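Local atomic coordinates of ferredoxin (Rhodopseudomonas palustris, PDB entry 4LTU), a protein that carries a [2Fe-2S] cluster and, as a member of the adrenodoxin/putidaredoxin family, probably shuttles single electrons between redox partners. Residues D78-P81 with N82-L85. Sequence-based numbering, arbitrary orientation.
Sequences DRLP and NSRL
A type I beta turn running from Leu80 to Ser83, with Pro81 and Asn82 at its two corners, brings the chain into strand 83-85 of this ferredoxin. The turn is closed by the customary bond from Ser83 N to Leu80 O, at 2.9 Å. The ring of Pro81 restricts phi to the negative range that the first corner of a type I turn needs, here -40°. Across the peptide link, the side-chain oxygen of Asn82, OD1, lies 3.8 Å from CB of Pro81.

A second link, through a side chain, may tie the same ends together. Ser83 turns its CB toward the incoming chain, and with OG anti to its own carbonyl carbon (chi1 -76°) the hydroxyl reaches Leu80 N. As modelled, that bond is almost straight, with OG 2.7 Å from Leu80 N, but OG sits too close to another atom of the model, which leaves its place, and with it the bond, doubtful. If OG is rightly placed, Ser83 engages both the backbone N-H and the C=O of Leu80, the first by its hydroxyl and the second by its amide. The methylene groups of Arg79 and Leu80 would then border the hydroxyl.

The polar ends of the longer side chains leave the turn: the guanidinium of Arg79 forms a salt bridge through NH2 with Asp69 of helix 66-72, and Asn82 ND2 donates to Val53 O. Beyond the turn, strand 83-85 forms an edge of the sheet within this chain, antiparallel to strand 50-53, where Ser83 packs on His50 and Tyr52, while Leu85 reaches the cluster ligand Cys49 and Leu71 and Leu72 of helix 66-72.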
loop_
_atom_site.group_PDB
_atom_site.type_symbol
_atom_site.label_atom_id
_atom_site.label_comp_id
_atom_site.label_asym_id
_atom_site.label_seq_id
_atom_site.Cartn_x
_atom_site.Cartn_y
_atom_site.Cartn_z
ATOM N N ASP A 78 -4.850 12.841 4.369
ATOM C CA ASP A 78 -6.274 12.558 4.121
ATOM C C ASP A 78 -6.557 11.554 2.978
ATOM O O ASP A 78 -5.920 11.595 1.895
ATOM C CB ASP A 78 -7.073 13.875 3.966
ATOM C CG ASP A 78 -7.297 14.589 5.305
ATOM O OD1 ASP A 78 -7.394 15.842 5.339
ATOM O OD2 ASP A 78 -7.386 13.895 6.345
ATOM N N ARG A 79 -7.498 10.643 3.236
ATOM C CA ARG A 79 -7.786 9.551 2.306
ATOM C C ARG A 79 -8.280 10.078 0.954
ATOM O O ARG A 79 -8.903 11.123 0.865
ATOM C CB ARG A 79 -8.770 8.545 2.902
ATOM C CG ARG A 79 -10.231 9.025 3.054
ATOM C CD ARG A 79 -11.066 8.041 3.886
ATOM N NE ARG A 79 -11.403 6.805 3.151
ATOM C CZ ARG A 79 -12.000 5.726 3.680
ATOM N NH1 ARG A 79 -12.328 5.703 4.962
ATOM N NH2 ARG A 79 -12.277 4.651 2.920
ATOM N N LEU A 80 -7.951 9.350 -0.094
ATOM C CA LEU A 80 -8.377 9.673 -1.427
ATOM C C LEU A 80 -9.226 8.466 -1.830
ATOM O O LEU A 80 -9.111 7.421 -1.220
ATOM C CB LEU A 80 -7.138 9.765 -2.326
ATOM C CG LEU A 80 -5.993 10.734 -2.055
ATOM C CD1 LEU A 80 -4.894 10.593 -3.123
ATOM C CD2 LEU A 80 -6.500 12.222 -1.927
ATOM N N PRO A 81 -10.068 8.595 -2.861
ATOM C CA PRO A 81 -10.794 7.434 -3.423
ATOM C C PRO A 81 -9.948 6.156 -3.510
ATOM O O PRO A 81 -10.384 5.074 -3.105
ATOM C CB PRO A 81 -11.116 7.904 -4.837
ATOM C CG PRO A 81 -11.314 9.336 -4.692
ATOM C CD PRO A 81 -10.361 9.822 -3.627
ATOM N N ASN A 82 -8.740 6.298 -4.037
ATOM C CA ASN A 82 -7.860 5.160 -4.288
ATOM C C ASN A 82 -6.998 4.740 -3.091
ATOM O O ASN A 82 -6.171 3.844 -3.203
ATOM C CB ASN A 82 -6.973 5.481 -5.479
ATOM C CG ASN A 82 -7.718 5.398 -6.803
ATOM O OD1 ASN A 82 -8.961 5.486 -6.863
ATOM N ND2 ASN A 82 -6.960 5.243 -7.881
ATOM N N SER A 83 -7.197 5.390 -1.955
ATOM C CA SER A 83 -6.500 5.024 -0.717
ATOM C C SER A 83 -6.683 3.544 -0.321
ATOM O O SER A 83 -7.765 2.983 -0.443
ATOM C CB SER A 83 -6.944 5.964 0.413
ATOM O OG SER A 83 -6.327 7.243 0.292
ATOM N N ARG A 84 -5.600 2.905 0.104
ATOM C CA ARG A 84 -5.635 1.538 0.631
ATOM C C ARG A 84 -4.621 1.418 1.782
ATOM O O ARG A 84 -3.692 2.218 1.891
ATOM C CB ARG A 84 -5.279 0.490 -0.442
ATOM C CG ARG A 84 -6.325 0.152 -1.533
ATOM C CD ARG A 84 -7.607 -0.441 -0.993
ATOM N NE ARG A 84 -7.271 -1.529 -0.095
ATOM C CZ ARG A 84 -7.424 -2.823 -0.355
ATOM N NH1 ARG A 84 -7.971 -3.248 -1.494
ATOM N NH2 ARG A 84 -7.035 -3.697 0.558
ATOM N N LEU A 85 -4.820 0.414 2.630
ATOM C CA LEU A 85 -3.830 -0.012 3.618
ATOM C C LEU A 85 -3.028 -1.102 2.960
ATOM O O LEU A 85 -3.560 -2.157 2.647
ATOM C CB LEU A 85 -4.505 -0.569 4.875
ATOM C CG LEU A 85 -5.196 0.469 5.759
ATOM C CD1 LEU A 85 -5.907 -0.229 6.869
ATOM C CD2 LEU A 85 -4.133 1.429 6.297
#